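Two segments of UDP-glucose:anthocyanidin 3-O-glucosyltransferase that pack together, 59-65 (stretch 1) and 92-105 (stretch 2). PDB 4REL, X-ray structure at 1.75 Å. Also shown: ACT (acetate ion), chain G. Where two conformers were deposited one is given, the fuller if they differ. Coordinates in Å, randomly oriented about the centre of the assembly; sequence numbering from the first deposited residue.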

ATOM      1  N   ILE A  59      16.747  -1.145 -17.507  1.00 10.02           N
ATOM      2  CA  ILE A  59      15.574  -0.345 -17.162  1.00  8.63           C
ATOM      3  C   ILE A  59      15.775   1.065 -17.706  1.00 11.57           C
ATOM      4  O   ILE A  59      16.812   1.699 -17.461  1.00 13.25           O
ATOM      5  N   ARG A  60      14.804   1.545 -18.470  1.00  7.27           N
ATOM      6  CA  ARG A  60      14.873   2.892 -19.022  1.00  8.54           C
ATOM      7  C   ARG A  60      13.615   3.617 -18.607  1.00 12.78           C
ATOM      8  O   ARG A  60      12.552   3.007 -18.522  1.00  9.36           O
ATOM      9  N   VAL A  61      13.737   4.918 -18.366  1.00 11.09           N
ATOM     10  CA  VAL A  61      12.618   5.688 -17.831  1.00 10.67           C
ATOM     11  C   VAL A  61      12.094   6.660 -18.878  1.00 11.46           C
ATOM     12  O   VAL A  61      12.870   7.369 -19.524  1.00 12.42           O
ATOM     13  N   PHE A  62      10.775   6.671 -19.064  1.00  7.90           N
ATOM     14  CA  PHE A  62      10.148   7.565 -20.035  1.00  9.49           C
ATOM     15  C   PHE A  62       9.071   8.400 -19.373  1.00 13.16           C
ATOM     16  O   PHE A  62       8.534   8.018 -18.330  1.00 12.98           O
ATOM     17  N   THR A  63       8.770   9.547 -19.973  1.00  8.89           N
ATOM     18  CA  THR A  63       7.849  10.502 -19.357  1.00  7.19           C
ATOM     19  C   THR A  63       6.623  10.783 -20.222  1.00 11.43           C
ATOM     20  O   THR A  63       6.745  11.103 -21.407  1.00 11.54           O
ATOM     21  N   ILE A  64       5.445  10.685 -19.610  1.00 10.57           N
ATOM     22  CA  ILE A  64       4.191  11.056 -20.270  1.00  9.46           C
ATOM     23  C   ILE A  64       3.482  12.170 -19.492  1.00 10.85           C
ATOM     24  O   ILE A  64       3.907  12.544 -18.393  1.00 12.90           O
ATOM     25  N   SER A  65       2.406  12.701 -20.063  1.00  9.57           N
ATOM     26  CA  SER A  65       1.675  13.808 -19.434  1.00 11.30           C
ATOM     27  C   SER A  65       1.023  13.429 -18.101  1.00 14.26           C
ATOM     28  O   SER A  65       0.565  12.300 -17.930  1.00 10.91           O
ATOM     29  N   ASN A  92      -2.318   8.936 -24.189  1.00 11.25           N
ATOM     30  CA  ASN A  92      -1.172   9.404 -23.427  1.00 11.97           C
ATOM     31  C   ASN A  92      -0.247   8.236 -23.101  1.00 12.51           C
ATOM     32  O   ASN A  92       0.977   8.355 -23.179  1.00  9.61           O
ATOM     33  N   LEU A  93      -0.830   7.096 -22.745  1.00 10.04           N
ATOM     34  CA  LEU A  93      -0.020   5.914 -22.477  1.00  6.88           C
ATOM     35  C   LEU A  93       0.726   5.465 -23.722  1.00  9.59           C
ATOM     36  O   LEU A  93       1.884   5.025 -23.640  1.00 11.48           O
ATOM     37  N   ARG A  94       0.083   5.580 -24.882  1.00  7.36           N
ATOM     38  CA  ARG A  94       0.713   5.164 -26.137  0.50  9.10           C
ATOM     39  C   ARG A  94       1.849   6.095 -26.539  1.00 10.79           C
ATOM     40  O   ARG A  94       2.714   5.727 -27.316  1.00 12.72           O
ATOM     41  N   LYS A  95       1.845   7.315 -26.013  1.00 11.11           N
ATOM     42  CA  LYS A  95       2.986   8.191 -26.257  1.00 11.30           C
ATOM     43  C   LYS A  95       4.197   7.594 -25.522  1.00 10.15           C
ATOM     44  O   LYS A  95       5.315   7.604 -26.029  1.00 11.79           O
ATOM     45  N   GLY A  96       3.965   7.056 -24.330  1.00  6.24           N
ATOM     46  CA  GLY A  96       5.005   6.344 -23.604  1.00  8.14           C
ATOM     47  C   GLY A  96       5.518   5.139 -24.368  1.00  8.67           C
ATOM     48  O   GLY A  96       6.729   4.886 -24.409  1.00 11.10           O
ATOM     49  N   ILE A  97       4.599   4.373 -24.955  1.00  8.38           N
ATOM     50  CA  ILE A  97       4.993   3.197 -25.737  1.00  9.11           C
ATOM     51  C   ILE A  97       5.889   3.645 -26.889  1.00  7.60           C
ATOM     52  O   ILE A  97       6.931   3.025 -27.170  1.00  8.99           O
ATOM     53  N   GLU A  98       5.493   4.734 -27.544  1.00 10.70           N
ATOM     54  CA  GLU A  98       6.257   5.246 -28.689  1.00  8.60           C
ATOM     55  C   GLU A  98       7.690   5.565 -28.282  1.00 10.72           C
ATOM     56  O   GLU A  98       8.633   5.110 -28.924  1.00  9.38           O
ATOM     57  N   LEU A  99       7.856   6.337 -27.211  1.00 12.22           N
ATOM     58  CA  LEU A  99       9.197   6.663 -26.716  1.00  9.14           C
ATOM     59  C   LEU A  99      10.023   5.411 -26.406  1.00 11.24           C
ATOM     60  O   LEU A  99      11.213   5.345 -26.714  1.00 10.43           O
ATOM     61  N   ALA A 100       9.386   4.413 -25.795  1.00  8.85           N
ATOM     62  CA  ALA A 100      10.071   3.168 -25.430  1.00  8.83           C
ATOM     63  C   ALA A 100      10.492   2.368 -26.663  1.00 10.44           C
ATOM     64  O   ALA A 100      11.610   1.831 -26.746  1.00  9.72           O
ATOM     65  N   VAL A 101       9.601   2.307 -27.637  1.00 10.01           N
ATOM     66  CA  VAL A 101       9.884   1.579 -28.862  1.00  8.50           C
ATOM     67  C   VAL A 101      10.993   2.294 -29.636  1.00 12.63           C
ATOM     68  O   VAL A 101      11.891   1.653 -30.177  1.00 12.85           O
ATOM     69  N   ALA A 102      10.951   3.625 -29.661  1.00  9.14           N
ATOM     70  CA  ALA A 102      11.962   4.385 -30.397  1.00 10.89           C
ATOM     71  C   ALA A 102      13.358   4.209 -29.788  1.00 13.41           C
ATOM     72  O   ALA A 102      14.345   4.072 -30.513  1.00 12.56           O
ATOM     73  N   GLU A 103      13.444   4.182 -28.459  1.00 11.46           N
ATOM     74  CA  GLU A 103      14.738   4.078 -27.787  0.50 10.87           C
ATOM     75  C   GLU A 103      15.310   2.668 -27.870  1.00 12.40           C
ATOM     76  O   GLU A 103      16.502   2.476 -28.156  1.00 12.68           O
ATOM     77  N   THR A 104      14.458   1.675 -27.635  1.00 11.34           N
ATOM     78  CA  THR A 104      14.914   0.282 -27.606  1.00 11.30           C
ATOM     79  C   THR A 104      15.003  -0.349 -28.992  1.00 13.06           C
ATOM     80  O   THR A 104      15.673  -1.366 -29.174  1.00 14.11           O
ATOM     81  N   LYS A 105      14.300   0.246 -29.951  1.00 10.71           N
ATOM     82  CA  LYS A 105      14.115  -0.325 -31.294  1.00 10.81           C
ATOM     83  C   LYS A 105      13.409  -1.681 -31.260  1.00 15.54           C
ATOM     84  O   LYS A 105      13.558  -2.502 -32.179  1.00 14.60           O
TER

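The strand of stretch 1 lies against the helix of stretch 2 at a closest axial approach of 7.7 Å, with the two running in roughly opposite directions (147°), and the contact buries 561 Å² in total. Alternation along stretch 1 turns the CA-to-CB bonds of Arg60, Phe62 and Ile64 toward the helix, whereas that of Thr63 points away.

Apolar packing centres on Phe62 and Ile64. Phe62 (chi1 m, chi2 -81°) lays one ring face over the helix backbone: Ala100 CA sits 3.9 Å from the ring centroid, 21° off the normal, in a CH-pi contact. Leu99 CB lies 3.7 Å from Phe62 CD1 and Ala100 CB 3.8 Å from Phe62 CE2, while Glu103 CB meets the ring edge. Ile64 adopts chi1 p and chi2 t; its CD1 reaches Leu93 CD2 at 3.8 Å, although the CA-to-CB bond of Leu93 points away from the strand. Ile64 CG2 comes within 3.4 Å of Gly96 N. The absence of a side chain at Gly96 permits this approach, since an ideal CB there would lie only 3.1 Å from Ile64 CG2.

Hydrogen bonds tie the C-terminal end of stretch 1 to the helix. Asn92 (chi1 t) uses both ends of its amide to bracket the Ser65 backbone, accepting from Ser65 N at OD1 (3.1 Å) and donating from ND2 to Ser65 O (2.9 Å). Lys95 (t, m, m, t) curls its chain so that NZ donates to Thr63 O at 2.7 Å.

Charged groups occupy the other end. Arg60 (m, t, t) packs its CD against Glu103 CG at 3.8 Å, but Arg60 NE and Glu103 OE2 remain 4.5 Å apart, beyond salt-bridge range. Its guanidinium instead binds an acetate ion, probably from the crystallisation liquor, through NH1 to ACT O (2.8 Å) and NH2 to ACT OXT (2.9 Å).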

ATOM      1  CB  ILE A  59      15.329  -0.266 -15.637  1.00  9.59           C
ATOM      2  CG1 ILE A  59      15.079  -1.663 -15.062  1.00  9.79           C
ATOM      3  CG2 ILE A  59      14.154   0.655 -15.351  1.00  8.79           C
ATOM      4  CD1 ILE A  59      14.866  -1.685 -13.542  1.00  9.16           C
ATOM      5  CB  ARG A  60      14.973   2.846 -20.544  1.00  9.25           C
ATOM      6  CG  ARG A  60      16.278   2.234 -21.032  1.00 12.55           C
ATOM      7  CD  ARG A  60      16.239   1.886 -22.515  1.00 17.19           C
ATOM      8  NE  ARG A  60      17.465   1.182 -22.912  1.00 23.01           N
ATOM      9  CZ  ARG A  60      17.619  -0.140 -22.871  1.00 24.44           C
ATOM     10  NH1 ARG A  60      16.622  -0.914 -22.470  1.00 22.11           N
ATOM     11  NH2 ARG A  60      18.772  -0.690 -23.239  1.00 22.10           N
ATOM     12  CB  VAL A  61      13.048   6.443 -16.567  1.00 11.05           C
ATOM     13  CG1 VAL A  61      11.918   7.339 -16.063  1.00 12.24           C
ATOM     14  CG2 VAL A  61      13.457   5.448 -15.491  1.00 13.32           C
ATOM     15  CB  PHE A  62       9.591   6.762 -21.215  1.00 10.05           C
ATOM     16  CG  PHE A  62      10.634   5.912 -21.890  1.00 10.60           C
ATOM     17  CD1 PHE A  62      11.508   6.473 -22.802  1.00 13.16           C
ATOM     18  CD2 PHE A  62      10.770   4.564 -21.575  1.00 10.51           C
ATOM     19  CE1 PHE A  62      12.491   5.711 -23.398  1.00 11.25           C
ATOM     20  CE2 PHE A  62      11.755   3.792 -22.175  1.00  9.59           C
ATOM     21  CZ  PHE A  62      12.613   4.364 -23.090  1.00 13.56           C
ATOM     22  CB  THR A  63       8.559  11.831 -19.087  1.00 12.17           C
ATOM     23  OG1 THR A  63       9.703  11.604 -18.250  1.00 14.21           O
ATOM     24  CG2 THR A  63       7.620  12.822 -18.402  1.00 12.96           C
ATOM     25  CB  ILE A  64       3.247   9.857 -20.446  1.00  7.34           C
ATOM     26  CG1 ILE A  64       2.895   9.240 -19.090  1.00  9.27           C
ATOM     27  CG2 ILE A  64       3.870   8.814 -21.383  1.00  9.35           C
ATOM     28  CD1 ILE A  64       1.894   8.080 -19.172  1.00 14.67           C
ATOM     29  CB  SER A  65       0.584  14.321 -20.382  1.00 12.93           C
ATOM     30  OG  SER A  65      -0.164  15.362 -19.766  1.00 16.47           O
ATOM     31  CB  ASN A  92      -1.646  10.093 -22.148  1.00 11.32           C
ATOM     32  CG  ASN A  92      -0.516  10.728 -21.359  1.00  9.55           C
ATOM     33  OD1 ASN A  92       0.433  11.281 -21.925  1.00 11.65           O
ATOM     34  ND2 ASN A  92      -0.620  10.668 -20.037  1.00  7.35           N
ATOM     35  CB  LEU A  93      -0.884   4.767 -21.941  1.00  6.17           C
ATOM     36  CG  LEU A  93      -1.740   5.088 -20.724  1.00  8.91           C
ATOM     37  CD1 LEU A  93      -2.497   3.812 -20.318  1.00  9.73           C
ATOM     38  CD2 LEU A  93      -0.870   5.572 -19.584  1.00  8.59           C
ATOM     39  CB  ARG A  94      -0.319   5.053 -27.270  0.50 10.53           C
ATOM     40  CG  ARG A  94      -1.359   3.961 -27.043  0.50 12.37           C
ATOM     41  CD  ARG A  94      -2.385   3.896 -28.173  0.50 15.29           C
ATOM     42  NE  ARG A  94      -3.345   2.815 -27.967  0.50 12.28           N
ATOM     43  CZ  ARG A  94      -4.645   2.989 -27.735  0.50 11.80           C
ATOM     44  NH1 ARG A  94      -5.170   4.212 -27.689  0.50  4.63           N
ATOM     45  NH2 ARG A  94      -5.418   1.930 -27.550  0.50  9.39           N
ATOM     46  CB  LYS A  95       2.699   9.631 -25.803  1.00 11.43           C
ATOM     47  CG  LYS A  95       3.601  10.678 -26.439  1.00 28.59           C
ATOM     48  CD  LYS A  95       4.884  10.901 -25.649  1.00 38.05           C
ATOM     49  CE  LYS A  95       4.611  11.549 -24.300  1.00 35.66           C
ATOM     50  NZ  LYS A  95       5.811  12.228 -23.735  1.00 30.00           N
ATOM     51  CB  ILE A  97       3.770   2.452 -26.299  1.00  8.69           C
ATOM     52  CG1 ILE A  97       2.872   1.917 -25.154  1.00 10.93           C
ATOM     53  CG2 ILE A  97       4.216   1.335 -27.270  1.00  8.23           C
ATOM     54  CD1 ILE A  97       3.488   0.794 -24.347  1.00 12.27           C
ATOM     55  CB  GLU A  98       5.587   6.488 -29.301  1.00 10.48           C
ATOM     56  CG  GLU A  98       6.439   7.137 -30.369  1.00 11.55           C
ATOM     57  CD  GLU A  98       6.090   8.601 -30.594  1.00 18.32           C
ATOM     58  OE1 GLU A  98       4.927   9.020 -30.360  1.00 17.12           O
ATOM     59  OE2 GLU A  98       7.005   9.342 -30.990  1.00 18.93           O
ATOM     60  CB  LEU A  99       9.091   7.538 -25.463  1.00  9.67           C
ATOM     61  CG  LEU A  99       8.427   8.888 -25.692  1.00 10.61           C
ATOM     62  CD1 LEU A  99       8.256   9.604 -24.359  1.00 14.31           C
ATOM     63  CD2 LEU A  99       9.255   9.730 -26.650  1.00 14.67           C
ATOM     64  CB  ALA A 100       9.191   2.335 -24.516  1.00  9.82           C
ATOM     65  CB  VAL A 101       8.593   1.415 -29.702  1.00  8.61           C
ATOM     66  CG1 VAL A 101       8.924   0.918 -31.096  1.00 13.94           C
ATOM     67  CG2 VAL A 101       7.625   0.453 -28.999  1.00  8.46           C
ATOM     68  CB  ALA A 102      11.589   5.869 -30.472  1.00 11.62           C
ATOM     69  CB  GLU A 103      14.625   4.522 -26.320  0.50 12.44           C
ATOM     70  CG  GLU A 103      15.887   4.286 -25.480  0.50 16.01           C
ATOM     71  CD  GLU A 103      17.075   5.114 -25.938  0.50 17.88           C
ATOM     72  OE1 GLU A 103      16.872   6.087 -26.690  0.50 15.25           O
ATOM     73  OE2 GLU A 103      18.216   4.795 -25.548  0.50 20.62           O
ATOM     74  CB  THR A 104      13.983  -0.597 -26.750  1.00 10.07           C
ATOM     75  OG1 THR A 104      12.673  -0.607 -27.333  1.00  9.25           O
ATOM     76  CG2 THR A 104      13.912  -0.077 -25.321  1.00 11.61           C
ATOM     77  CB  LYS A 105      15.443  -0.404 -32.067  1.00  9.43           C
ATOM     78  CG  LYS A 105      16.173   0.934 -32.132  1.00 16.11           C
ATOM     79  CD  LYS A 105      17.422   0.851 -33.008  1.00 24.88           C
ATOM     80  CE  LYS A 105      18.079   2.223 -33.191  1.00 33.38           C
ATOM     81  NZ  LYS A 105      17.174   3.236 -33.842  1.00 25.97           N
TER
HETATM   82  C   ACT G1006      18.569  -4.022 -22.416  1.00 33.80           C
HETATM   83  O   ACT G1006      17.482  -3.512 -22.768  1.00 25.92           O
HETATM   84  OXT ACT G1006      19.589  -3.316 -22.230  1.00 41.42           O
HETATM   85  CH3 ACT G1006      18.679  -5.522 -22.354  1.00 19.79           C